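Local coordinates for protein putative modification methylase (Thermus thermophilus, PDB 2ZIG) that probably transfers a methyl group from S-adenosyl-L-methionine to the exocyclic amino group of cytosine in DNA, giving N4-methylcytosine, at residues 21-32 and 277-291. Residues are numbered along the deposited sequence; the frame is centred on the assembly and turned at random.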
loop_
_atom_site.group_PDB
_atom_site.type_symbol
_atom_site.label_atom_id
_atom_site.label_comp_id
_atom_site.label_asym_id
_atom_site.label_seq_id
_atom_site.Cartn_x
_atom_site.Cartn_y
_atom_site.Cartn_z
ATOM N N VAL B 21 -1.247 -34.180 -10.991
ATOM C CA VAL B 21 -1.165 -34.418 -9.525
ATOM C C VAL B 21 -1.072 -33.095 -8.775
ATOM O O VAL B 21 -0.292 -32.207 -9.130
ATOM C CB VAL B 21 0.061 -35.293 -9.157
ATOM C CG1 VAL B 21 0.232 -35.360 -7.653
ATOM C CG2 VAL B 21 -0.123 -36.703 -9.711
ATOM N N HIS B 22 -1.899 -32.973 -7.745
ATOM C CA HIS B 22 -1.930 -31.791 -6.911
ATOM C C HIS B 22 -1.434 -32.258 -5.562
ATOM O O HIS B 22 -1.972 -33.213 -5.001
ATOM C CB HIS B 22 -3.356 -31.268 -6.827
ATOM C CG HIS B 22 -3.934 -30.916 -8.161
ATOM N ND1 HIS B 22 -4.986 -31.609 -8.725
ATOM C CD2 HIS B 22 -3.576 -29.973 -9.065
ATOM C CE1 HIS B 22 -5.249 -31.107 -9.919
ATOM N NE2 HIS B 22 -4.406 -30.115 -10.150
ATOM N N ARG B 23 -0.404 -31.596 -5.045
ATOM C CA ARG B 23 0.182 -32.004 -3.774
ATOM C C ARG B 23 0.212 -30.928 -2.698
ATOM O O ARG B 23 0.344 -29.741 -2.986
ATOM C CB ARG B 23 1.611 -32.497 -4.019
ATOM C CG ARG B 23 1.769 -33.278 -5.314
ATOM C CD ARG B 23 3.229 -33.532 -5.636
ATOM N NE ARG B 23 3.805 -34.613 -4.839
ATOM C CZ ARG B 23 3.527 -35.903 -5.011
ATOM N NH1 ARG B 23 4.101 -36.817 -4.237
ATOM N NH2 ARG B 23 2.682 -36.283 -5.960
ATOM N N LEU B 24 0.088 -31.365 -1.452
ATOM C CA LEU B 24 0.138 -30.465 -0.317
ATOM C C LEU B 24 1.133 -31.096 0.658
ATOM O O LEU B 24 0.914 -32.209 1.147
ATOM C CB LEU B 24 -1.239 -30.354 0.345
ATOM C CG LEU B 24 -1.538 -29.159 1.261
ATOM C CD1 LEU B 24 -2.634 -29.547 2.234
ATOM C CD2 LEU B 24 -0.318 -28.735 2.026
ATOM N N HIS B 25 2.235 -30.404 0.918
ATOM C CA HIS B 25 3.243 -30.915 1.842
ATOM C C HIS B 25 2.966 -30.387 3.234
ATOM O O HIS B 25 2.583 -29.226 3.411
ATOM C CB HIS B 25 4.640 -30.476 1.421
ATOM C CG HIS B 25 5.090 -31.051 0.119
ATOM N ND1 HIS B 25 5.960 -32.116 0.039
ATOM C CD2 HIS B 25 4.797 -30.704 -1.156
ATOM C CE1 HIS B 25 6.188 -32.398 -1.231
ATOM N NE2 HIS B 25 5.494 -31.556 -1.977
ATOM N N VAL B 26 3.157 -31.243 4.228
ATOM C CA VAL B 26 2.934 -30.834 5.605
ATOM C C VAL B 26 4.284 -30.631 6.251
ATOM O O VAL B 26 5.068 -31.566 6.355
ATOM C CB VAL B 26 2.155 -31.895 6.393
ATOM C CG1 VAL B 26 2.003 -31.454 7.840
ATOM C CG2 VAL B 26 0.797 -32.111 5.757
ATOM N N GLY B 27 4.555 -29.401 6.671
ATOM C CA GLY B 27 5.827 -29.106 7.303
ATOM C C GLY B 27 6.133 -27.625 7.394
ATOM O O GLY B 27 5.235 -26.779 7.398
ATOM N N ASP B 28 7.419 -27.312 7.471
ATOM C CA ASP B 28 7.870 -25.937 7.560
ATOM C C ASP B 28 8.125 -25.387 6.165
ATOM O O ASP B 28 8.948 -25.916 5.420
ATOM C CB ASP B 28 9.140 -25.863 8.400
ATOM C CG ASP B 28 9.717 -24.473 8.448
ATOM O OD1 ASP B 28 10.579 -24.152 7.604
ATOM O OD2 ASP B 28 9.292 -23.700 9.325
ATOM N N ALA B 29 7.406 -24.315 5.831
ATOM C CA ALA B 29 7.490 -23.660 4.527
ATOM C C ALA B 29 8.899 -23.511 3.951
ATOM O O ALA B 29 9.161 -23.926 2.820
ATOM C CB ALA B 29 6.816 -22.296 4.604
ATOM N N ARG B 30 9.803 -22.918 4.722
ATOM C CA ARG B 30 11.175 -22.703 4.264
ATOM C C ARG B 30 11.875 -24.018 3.943
ATOM O O ARG B 30 12.406 -24.209 2.841
ATOM C CB ARG B 30 11.971 -21.963 5.334
ATOM C CG ARG B 30 13.149 -21.155 4.807
ATOM C CD ARG B 30 14.168 -21.996 4.054
ATOM N NE ARG B 30 14.627 -23.159 4.812
ATOM C CZ ARG B 30 15.035 -23.121 6.076
ATOM N NH1 ARG B 30 15.040 -21.973 6.743
ATOM N NH2 ARG B 30 15.441 -24.235 6.673
ATOM N N GLU B 31 11.871 -24.923 4.915
ATOM C CA GLU B 31 12.511 -26.222 4.758
ATOM C C GLU B 31 11.989 -27.004 3.555
ATOM O O GLU B 31 12.770 -27.512 2.757
ATOM C CB GLU B 31 12.320 -27.044 6.031
ATOM C CG GLU B 31 12.807 -26.335 7.283
ATOM C CD GLU B 31 12.719 -27.205 8.523
ATOM O OE1 GLU B 31 12.973 -26.689 9.637
ATOM O OE2 GLU B 31 12.397 -28.405 8.379
ATOM N N VAL B 32 10.669 -27.099 3.429
ATOM C CA VAL B 32 10.066 -27.833 2.322
ATOM C C VAL B 32 10.382 -27.184 0.982
ATOM O O VAL B 32 10.802 -27.856 0.041
ATOM C CB VAL B 32 8.537 -27.938 2.492
ATOM C CG1 VAL B 32 7.917 -28.636 1.290
ATOM C CG2 VAL B 32 8.217 -28.708 3.769
ATOM N N PHE B 277 -10.744 -29.823 -0.787
ATOM C CA PHE B 277 -10.301 -29.952 -2.168
ATOM C C PHE B 277 -11.170 -30.953 -2.916
ATOM O O PHE B 277 -11.687 -30.656 -3.994
ATOM C CB PHE B 277 -8.847 -30.421 -2.192
ATOM C CG PHE B 277 -8.221 -30.433 -3.563
ATOM C CD1 PHE B 277 -7.441 -29.363 -3.994
ATOM C CD2 PHE B 277 -8.363 -31.537 -4.397
ATOM C CE1 PHE B 277 -6.801 -29.395 -5.232
ATOM C CE2 PHE B 277 -7.730 -31.584 -5.639
ATOM C CZ PHE B 277 -6.943 -30.508 -6.059
ATOM N N ALA B 278 -11.328 -32.140 -2.337
ATOM C CA ALA B 278 -12.126 -33.193 -2.951
ATOM C C ALA B 278 -13.594 -32.798 -3.018
ATOM O O ALA B 278 -14.386 -33.424 -3.715
ATOM C CB ALA B 278 -11.966 -34.502 -2.165
ATOM N N ARG B 279 -13.950 -31.749 -2.291
ATOM C CA ARG B 279 -15.321 -31.270 -2.253
ATOM C C ARG B 279 -15.524 -30.218 -3.345
ATOM O O ARG B 279 -16.579 -30.154 -3.975
ATOM C CB ARG B 279 -15.582 -30.659 -0.873
ATOM C CG ARG B 279 -17.017 -30.681 -0.383
ATOM C CD ARG B 279 -17.091 -30.029 1.000
ATOM N NE ARG B 279 -16.211 -30.694 1.960
ATOM C CZ ARG B 279 -15.496 -30.070 2.893
ATOM N NH1 ARG B 279 -14.729 -30.773 3.715
ATOM N NH2 ARG B 279 -15.535 -28.747 3.001
ATOM N N GLU B 280 -14.490 -29.417 -3.585
ATOM C CA GLU B 280 -14.553 -28.336 -4.571
ATOM C C GLU B 280 -13.903 -28.654 -5.921
ATOM O O GLU B 280 -14.093 -27.916 -6.882
ATOM C CB GLU B 280 -13.882 -27.083 -4.000
ATOM C CG GLU B 280 -14.132 -26.846 -2.518
ATOM C CD GLU B 280 -15.448 -26.160 -2.231
ATOM O OE1 GLU B 280 -16.488 -26.599 -2.765
ATOM O OE2 GLU B 280 -15.443 -25.182 -1.456
ATOM N N VAL B 281 -13.130 -29.731 -6.004
ATOM C CA VAL B 281 -12.462 -30.055 -7.257
ATOM C C VAL B 281 -12.916 -31.371 -7.855
ATOM O O VAL B 281 -12.315 -32.414 -7.607
ATOM C CB VAL B 281 -10.937 -30.126 -7.086
ATOM C CG1 VAL B 281 -10.278 -30.305 -8.444
ATOM C CG2 VAL B 281 -10.426 -28.877 -6.397
ATOM N N PRO B 282 -13.969 -31.335 -8.682
ATOM C CA PRO B 282 -14.506 -32.541 -9.320
ATOM C C PRO B 282 -13.485 -33.316 -10.144
ATOM O O PRO B 282 -12.777 -32.742 -10.974
ATOM C CB PRO B 282 -15.645 -31.997 -10.181
ATOM C CG PRO B 282 -15.159 -30.626 -10.545
ATOM C CD PRO B 282 -14.619 -30.127 -9.220
ATOM N N GLY B 283 -13.411 -34.620 -9.897
ATOM C CA GLY B 283 -12.498 -35.476 -10.632
ATOM C C GLY B 283 -11.063 -35.549 -10.139
ATOM O O GLY B 283 -10.276 -36.337 -10.659
ATOM N N PHE B 284 -10.702 -34.743 -9.147
ATOM C CA PHE B 284 -9.328 -34.770 -8.656
ATOM C C PHE B 284 -9.222 -34.873 -7.144
ATOM O O PHE B 284 -10.176 -34.596 -6.423
ATOM C CB PHE B 284 -8.569 -33.527 -9.124
ATOM C CG PHE B 284 -8.479 -33.391 -10.616
ATOM C CD1 PHE B 284 -9.606 -33.070 -11.370
ATOM C CD2 PHE B 284 -7.269 -33.576 -11.269
ATOM C CE1 PHE B 284 -9.525 -32.934 -12.752
ATOM C CE2 PHE B 284 -7.173 -33.442 -12.648
ATOM C CZ PHE B 284 -8.303 -33.120 -13.392
ATOM N N SER B 285 -8.042 -35.268 -6.678
ATOM C CA SER B 285 -7.772 -35.414 -5.254
ATOM C C SER B 285 -6.483 -34.723 -4.869
ATOM O O SER B 285 -5.554 -34.626 -5.667
ATOM C CB SER B 285 -7.677 -36.893 -4.876
ATOM O OG SER B 285 -8.952 -37.504 -4.915
ATOM N N LEU B 286 -6.421 -34.239 -3.638
ATOM C CA LEU B 286 -5.217 -33.575 -3.184
ATOM C C LEU B 286 -4.375 -34.563 -2.402
ATOM O O LEU B 286 -4.825 -35.105 -1.394
ATOM C CB LEU B 286 -5.558 -32.383 -2.291
ATOM C CG LEU B 286 -4.326 -31.682 -1.715
ATOM C CD1 LEU B 286 -3.578 -30.961 -2.831
ATOM C CD2 LEU B 286 -4.749 -30.706 -0.633
ATOM N N GLU B 287 -3.154 -34.802 -2.865
ATOM C CA GLU B 287 -2.271 -35.721 -2.173
ATOM C C GLU B 287 -1.531 -34.976 -1.067
ATOM O O GLU B 287 -0.811 -34.013 -1.330
ATOM C CB GLU B 287 -1.261 -36.329 -3.142
ATOM C CG GLU B 287 -0.489 -37.479 -2.527
ATOM C CD GLU B 287 0.682 -37.926 -3.371
ATOM O OE1 GLU B 287 1.248 -38.996 -3.066
ATOM O OE2 GLU B 287 1.040 -37.211 -4.330
ATOM N N VAL B 288 -1.715 -35.423 0.171
ATOM C CA VAL B 288 -1.059 -34.800 1.317
ATOM C C VAL B 288 0.168 -35.604 1.726
ATOM O O VAL B 288 0.059 -36.782 2.069
ATOM C CB VAL B 288 -2.008 -34.716 2.519
ATOM C CG1 VAL B 288 -1.287 -34.097 3.714
ATOM C CG2 VAL B 288 -3.243 -33.908 2.144
ATOM N N LEU B 289 1.332 -34.965 1.692
ATOM C CA LEU B 289 2.577 -35.629 2.054
ATOM C C LEU B 289 3.107 -35.135 3.389
ATOM O O LEU B 289 3.637 -34.028 3.472
ATOM C CB LEU B 289 3.634 -35.378 0.986
ATOM C CG LEU B 289 3.249 -35.704 -0.454
ATOM C CD1 LEU B 289 4.427 -35.404 -1.357
ATOM C CD2 LEU B 289 2.843 -37.164 -0.570
ATOM N N ASP B 290 2.963 -35.956 4.429
ATOM C CA ASP B 290 3.443 -35.600 5.765
ATOM C C ASP B 290 4.963 -35.679 5.794
ATOM O O ASP B 290 5.540 -36.441 6.568
ATOM C CB ASP B 290 2.866 -36.545 6.831
ATOM C CG ASP B 290 1.387 -36.294 7.110
ATOM O OD1 ASP B 290 1.031 -35.185 7.575
ATOM O OD2 ASP B 290 0.575 -37.214 6.869
ATOM N N GLY B 291 5.606 -34.890 4.940
ATOM C CA GLY B 291 7.054 -34.878 4.883
ATOM C C GLY B 291 7.650 -36.258 4.686
ATOM O O GLY B 291 7.343 -36.942 3.707
#
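Strands 22-26 and 286-289 pair in parallel at one end of the Rossmann-like sheet of this methyltransferase, with 286-289 as its outermost strand. Four backbone hydrogen bonds join them, from Glu-287 N to His-22 O (2.9 Å), Leu-24 N to Glu-287 O, Leu-289 N to Leu-24 O and Val-26 N to Leu-289 O. On one face Arg-23 and Glu-287 run side by side as a salt bridge, although OE2 sits too close to the guanidinium for its exact place to be sure. The arginine chain bends at chi3 (77°), which also brings NH1 beside Leu-289 CD1, a methyl that reaches His-25 CE1 at 3.5 Å. A leucine in place of Arg-23 would probably leave the Glu-287 carboxylate without its positive partner and Leu-289 CD1 without the guanidinium beside it. On the other face Leu-286 CD2 packs against Leu-24 CB (3.7 Å). His-22, Phe-277 and Phe-284 form an aromatic cluster: Phe-277 CZ lies 3.5 Å from His-22 ND1, while Phe-284 CD2 approaches the edge of the imidazole at CE1. Helix 267-280 packs on Leu-24, Val-26 and Val-288; strand 259-264 flanks 22-26 on its other side, and the chain continues to Asp-28 and Ala-29 of the S-adenosyl-L-methionine site.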